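Local coordinates for 2-C-methyl-D-erythritol 2,4-cyclodiphosphate synthase (Francisella tularensis subsp. tularensis, PDB 3RE3), which probably catalyses the cyclisation of a CDP-methylerythritol phosphate to 2-C-methyl-D-erythritol 2,4-cyclodiphosphate, a step of the non-mevalonate route to isoprenoids, at residues D44-A49 / A120-I125; G56-G61 / K88-K93. All blocks are in the same frame, centred on the assembly; numbering follows the deposited sequence. Where two conformers were deposited one is given.

Contact 1. Residues D44-A49 / A120-I125; sequences DVLIHA and ACLANI. With POP (pyrophosphate 2-), chain E.
Leu122 reaches from helix 115-126 toward the first turn of helix 45-57 and divides its two methyl groups between Leu46 and Ile47. CD1 of Leu122 lies 3.9 Å from CD2 of Leu46, while CD2 of Leu122 is 3.7 Å from CD1 of Ile47 and also rests against CG1 of that residue. All three side chains are buried, and the contact is wholly apolar: no hydrogen bond passes between the segments. The branch of Leu122 thus straddles two consecutive residues. The side chain of Ile47 starts off to one side of the approaching helix, but its extended ethyl arm (chi2 -166°) carries CD1 across to the leucine. The CA atoms of Ile47 and Leu122 remain 8.5 Å apart, so the helices meet through the ends of their side chains and bury a modest 121 Å².

Polar interactions organise the start of helix 45-57 itself. Asp44 is its N-cap: OD1 accepts from Ile47 N at 3.2 Å in a nearly straight bond, the donor standing well above the carboxylate plane, and takes a second, weak bond from Leu46 N. The cap fixes the amide of Ile47 and, more loosely, that of Leu46, the two residues that meet Leu122.

On the side of this turn away from helix 115-126, a bound pyrophosphate lies alongside Asp44, Val45 and His48. Its O1 sits over one face of the His48 ring, 3.2 Å from CE1, and its O4 is 3.6 Å from Val45 CA.

Leu83 of helix 79-92 touches both Ile47 and Leu122, making the packing a three-helix junction. The helices pack on a face of the mixed sheet, in keeping with the alpha-beta half-sandwich fold: Val45 and Ala49 touch strand 151-161, and Leu122 touches Ile133 of strand 133-138.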
loop_
_atom_site.group_PDB
_atom_site.type_symbol
_atom_site.label_atom_id
_atom_site.label_comp_id
_atom_site.label_asym_id
_atom_site.label_seq_id
_atom_site.Cartn_x
_atom_site.Cartn_y
_atom_site.Cartn_z
ATOM N N ASP A 44 -3.528 11.039 15.318
ATOM C CA ASP A 44 -3.420 11.607 13.982
ATOM C C ASP A 44 -3.012 10.489 13.014
ATOM O O ASP A 44 -1.886 10.002 13.025
ATOM C CB ASP A 44 -2.367 12.712 14.005
ATOM C CG ASP A 44 -2.140 13.358 12.650
ATOM O OD1 ASP A 44 -2.384 12.724 11.599
ATOM O OD2 ASP A 44 -1.691 14.519 12.649
ATOM N N VAL A 45 -3.934 10.104 12.148
ATOM C CA VAL A 45 -3.731 8.937 11.300
ATOM C C VAL A 45 -2.525 9.098 10.356
ATOM O O VAL A 45 -1.793 8.135 10.103
ATOM C CB VAL A 45 -5.039 8.544 10.548
ATOM C CG1 VAL A 45 -5.402 9.578 9.504
ATOM C CG2 VAL A 45 -4.927 7.177 9.927
ATOM N N LEU A 46 -2.309 10.306 9.843
ATOM C CA LEU A 46 -1.216 10.518 8.895
ATOM C C LEU A 46 0.146 10.507 9.582
ATOM O O LEU A 46 1.056 9.804 9.162
ATOM C CB LEU A 46 -1.408 11.802 8.083
ATOM C CG LEU A 46 -0.398 11.954 6.942
ATOM C CD1 LEU A 46 -0.781 13.029 5.940
ATOM C CD2 LEU A 46 0.959 12.257 7.508
ATOM N N ILE A 47 0.287 11.291 10.639
ATOM C CA ILE A 47 1.565 11.343 11.314
ATOM C C ILE A 47 1.902 9.950 11.840
ATOM O O ILE A 47 3.064 9.562 11.937
ATOM C CB ILE A 47 1.576 12.395 12.426
ATOM C CG1 ILE A 47 1.534 13.789 11.802
ATOM C CG2 ILE A 47 2.805 12.231 13.316
ATOM C CD1 ILE A 47 1.873 14.905 12.759
ATOM N N HIS A 48 0.873 9.197 12.178
ATOM C CA HIS A 48 1.073 7.840 12.653
ATOM C C HIS A 48 1.651 6.942 11.550
ATOM O O HIS A 48 2.705 6.334 11.734
ATOM C CB HIS A 48 -0.240 7.267 13.193
ATOM C CG HIS A 48 -0.078 5.978 13.935
ATOM N ND1 HIS A 48 -0.595 5.777 15.193
ATOM C CD2 HIS A 48 0.531 4.819 13.586
ATOM C CE1 HIS A 48 -0.304 4.551 15.597
ATOM N NE2 HIS A 48 0.378 3.952 14.640
ATOM N N ALA A 49 0.983 6.874 10.403
ATOM C CA ALA A 49 1.488 6.060 9.314
ATOM C C ALA A 49 2.892 6.554 8.905
ATOM O O ALA A 49 3.773 5.769 8.543
ATOM C CB ALA A 49 0.535 6.110 8.142
ATOM N N ALA A 120 3.196 21.860 4.822
ATOM C CA ALA A 120 4.062 22.891 5.372
ATOM C C ALA A 120 4.412 22.539 6.808
ATOM O O ALA A 120 5.570 22.618 7.234
ATOM C CB ALA A 120 3.375 24.240 5.311
ATOM N N CYS A 121 3.390 22.144 7.541
ATOM C CA CYS A 121 3.530 21.740 8.925
ATOM C C CYS A 121 4.563 20.632 9.084
ATOM O O CYS A 121 5.451 20.728 9.917
ATOM C CB CYS A 121 2.172 21.269 9.466
ATOM S SG CYS A 121 2.230 20.473 11.067
ATOM N N LEU A 122 4.439 19.575 8.293
ATOM C CA LEU A 122 5.308 18.426 8.466
ATOM C C LEU A 122 6.694 18.655 7.859
ATOM O O LEU A 122 7.699 18.239 8.428
ATOM C CB LEU A 122 4.668 17.166 7.886
ATOM C CG LEU A 122 3.189 16.869 8.163
ATOM C CD1 LEU A 122 2.745 15.726 7.269
ATOM C CD2 LEU A 122 2.899 16.555 9.621
ATOM N N ALA A 123 6.749 19.301 6.704
ATOM C CA ALA A 123 8.034 19.631 6.108
ATOM C C ALA A 123 8.865 20.430 7.107
ATOM O O ALA A 123 10.087 20.290 7.170
ATOM C CB ALA A 123 7.854 20.431 4.823
ATOM N N ASN A 124 8.190 21.287 7.864
ATOM C CA ASN A 124 8.864 22.125 8.831
ATOM C C ASN A 124 9.464 21.290 9.942
ATOM O O ASN A 124 10.646 21.392 10.233
ATOM C CB ASN A 124 7.909 23.169 9.405
ATOM C CG ASN A 124 8.615 24.183 10.281
ATOM O OD1 ASN A 124 9.282 25.081 9.787
ATOM N ND2 ASN A 124 8.475 24.038 11.586
ATOM N N ILE A 125 8.641 20.456 10.559
ATOM C CA ILE A 125 9.102 19.641 11.683
ATOM C C ILE A 125 10.243 18.736 11.233
ATOM O O ILE A 125 11.203 18.507 11.965
ATOM C CB ILE A 125 7.997 18.752 12.263
ATOM C CG1 ILE A 125 6.911 19.606 12.907
ATOM C CG2 ILE A 125 8.583 17.780 13.283
ATOM C CD1 ILE A 125 5.520 19.089 12.647
HETATM P P1 POP E . -4.432 3.263 14.954
HETATM O O1 POP E . -2.959 2.921 14.949
HETATM O O2 POP E . -5.172 2.260 14.097
HETATM O O3 POP E . -4.951 3.195 16.370
HETATM O O POP E . -4.645 4.757 14.370
HETATM P P2 POP E . -4.842 6.078 15.286
HETATM O O4 POP E . -4.569 7.286 14.424
HETATM O O5 POP E . -6.252 6.148 15.830
HETATM O O6 POP E . -3.854 6.080 16.431
#

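Contact 2. Residues G56-G61 / K88-K93. With NA (sodium ion), chain F.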
loop_
_atom_site.group_PDB
_atom_site.type_symbol
_atom_site.label_atom_id
_atom_site.label_comp_id
_atom_site.label_asym_id
_atom_site.label_seq_id
_atom_site.Cartn_x
_atom_site.Cartn_y
_atom_site.Cartn_z
ATOM N N GLY A 56 9.993 2.098 9.923
ATOM C CA GLY A 56 10.003 0.950 9.042
ATOM C C GLY A 56 11.257 0.923 8.185
ATOM O O GLY A 56 11.992 -0.054 8.166
ATOM N N ALA A 57 11.498 2.010 7.472
ATOM C CA ALA A 57 12.689 2.119 6.637
ATOM C C ALA A 57 13.990 1.811 7.396
ATOM O O ALA A 57 14.887 1.197 6.846
ATOM C CB ALA A 57 12.757 3.505 5.999
ATOM N N LEU A 58 14.051 2.199 8.668
ATOM C CA LEU A 58 15.227 2.000 9.511
ATOM C C LEU A 58 15.333 0.631 10.211
ATOM O O LEU A 58 16.270 0.427 10.971
ATOM C CB LEU A 58 15.271 3.079 10.602
ATOM C CG LEU A 58 15.190 4.566 10.248
ATOM C CD1 LEU A 58 15.252 5.422 11.502
ATOM C CD2 LEU A 58 16.295 4.974 9.295
ATOM N N GLY A 59 14.371 -0.272 10.011
ATOM C CA GLY A 59 14.379 -1.561 10.692
ATOM C C GLY A 59 14.138 -1.435 12.189
ATOM O O GLY A 59 14.503 -2.297 12.984
ATOM N N LEU A 60 13.486 -0.345 12.563
ATOM C CA LEU A 60 13.144 -0.023 13.949
ATOM C C LEU A 60 11.766 -0.483 14.433
ATOM O O LEU A 60 11.347 -0.099 15.519
ATOM C CB LEU A 60 13.365 1.449 14.243
ATOM C CG LEU A 60 14.844 1.763 14.027
ATOM C CD1 LEU A 60 15.175 3.189 14.417
ATOM C CD2 LEU A 60 15.683 0.785 14.825
ATOM N N GLY A 61 11.064 -1.293 13.639
ATOM C CA GLY A 61 9.704 -1.700 13.968
ATOM C C GLY A 61 8.620 -0.652 13.783
ATOM O O GLY A 61 8.387 -0.206 12.659
ATOM N N LYS A 88 14.641 13.023 15.392
ATOM C CA LYS A 88 15.877 12.810 16.128
ATOM C C LYS A 88 16.409 11.390 15.931
ATOM O O LYS A 88 17.595 11.199 15.663
ATOM C CB LYS A 88 15.675 13.057 17.621
ATOM C CG LYS A 88 15.482 14.507 18.047
ATOM C CD LYS A 88 15.356 14.557 19.574
ATOM C CE LYS A 88 14.555 15.758 20.077
ATOM N NZ LYS A 88 14.426 15.747 21.571
HETATM N N MSE A 89 15.549 10.389 16.089
HETATM C CA MSE A 89 15.971 9.006 15.877
HETATM C C MSE A 89 16.572 8.874 14.492
HETATM O O MSE A 89 17.613 8.249 14.310
HETATM C CB MSE A 89 14.803 8.040 16.045
HETATM C CG MSE A 89 14.156 8.123 17.421
HETATM SE SE MSE A 89 12.784 6.767 17.794
HETATM C CE MSE A 89 12.831 6.857 19.748
ATOM N N LEU A 90 15.920 9.493 13.519
ATOM C CA LEU A 90 16.435 9.520 12.161
ATOM C C LEU A 90 17.876 10.062 12.094
ATOM O O LEU A 90 18.727 9.497 11.402
ATOM C CB LEU A 90 15.491 10.313 11.259
ATOM C CG LEU A 90 15.772 10.389 9.762
ATOM C CD1 LEU A 90 15.760 9.018 9.117
ATOM C CD2 LEU A 90 14.741 11.282 9.117
ATOM N N ASP A 91 18.160 11.145 12.811
ATOM C CA ASP A 91 19.506 11.724 12.772
ATOM C C ASP A 91 20.539 10.819 13.442
ATOM O O ASP A 91 21.651 10.668 12.945
ATOM C CB ASP A 91 19.531 13.131 13.383
ATOM C CG ASP A 91 18.698 14.136 12.583
ATOM O OD1 ASP A 91 18.208 13.778 11.490
ATOM O OD2 ASP A 91 18.542 15.291 13.046
ATOM N N LYS A 92 20.170 10.213 14.565
ATOM C CA LYS A 92 21.066 9.304 15.280
ATOM C C LYS A 92 21.444 8.102 14.429
ATOM O O LYS A 92 22.520 7.546 14.588
ATOM C CB LYS A 92 20.439 8.808 16.590
ATOM C CG LYS A 92 20.027 9.899 17.575
ATOM C CD LYS A 92 21.231 10.566 18.226
ATOM C CE LYS A 92 20.845 11.287 19.517
ATOM N NZ LYS A 92 20.538 10.339 20.631
ATOM N N LYS A 93 20.552 7.680 13.542
ATOM C CA LYS A 93 20.867 6.568 12.651
ATOM C C LYS A 93 21.561 7.094 11.412
ATOM O O LYS A 93 22.005 6.323 10.575
ATOM C CB LYS A 93 19.612 5.782 12.249
ATOM C CG LYS A 93 18.975 4.940 13.358
ATOM C CD LYS A 93 19.962 3.962 14.002
ATOM C CE LYS A 93 19.478 2.512 13.949
ATOM N NZ LYS A 93 19.574 1.900 12.585
HETATM NA NA NA F . 13.556 -2.096 6.779
#
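A Schellman motif closes helix 45-57 at Gly59, and the turn that follows packs against the C-terminal end of helix 79-92. Gly59, with its positive phi of 68°, turns the chain out of the helix, and Leu58 and Leu60, on either side of it in sequence, both direct their side chains toward segment 88-93. The buried Leu58 makes the largest single contribution. Its CD2 meets CD1 of Leu90 at 4.1 Å, the two side chains crossing at about a right angle, and Leu160 of strand 151-161 and Tyr95 touch both leucines.

At the more open margin, Lys93 folds its aliphatic chain over the turn. Leu58 and Lys93 run past each other in opposite directions, with CD1 of Leu58 4.2 Å from CG of Lys93, while CE of Lys93 lies 4.3 Å from CD2 of Leu60.

The C-terminal end of helix 45-57 and the turn after it also reach the second subunit: Gly61 N donates to Asn134 OD1 of that subunit, and its Asn99 OD1 shares a sodium ion with Gly56, whose carbonyl O binds the metal at 2.9 Å. Bends at chi2, chi3 and chi4 bring Lys93 NZ back to 4.0 Å from Leu58 O, too long for a hydrogen bond.

Helix 45-57 runs through both contacts, lending its first turn to contact 1 and its C-terminal end to contact 2. Their centres are 16 Å apart and their nearest atoms about 7 Å, so the two do not touch. Along the chain, both segments of contact 2 fall between 44-49 and 120-125. Contact 1 joins helix 45-57 to helix 115-126 near the centre of the chain, and contact 2 joins it to helix 79-92 farther out; both lean on strand 151-161 of the mixed sheet. One helix therefore connects the pyrophosphate, at its N-terminal end, with the sodium ion and second subunit at the other.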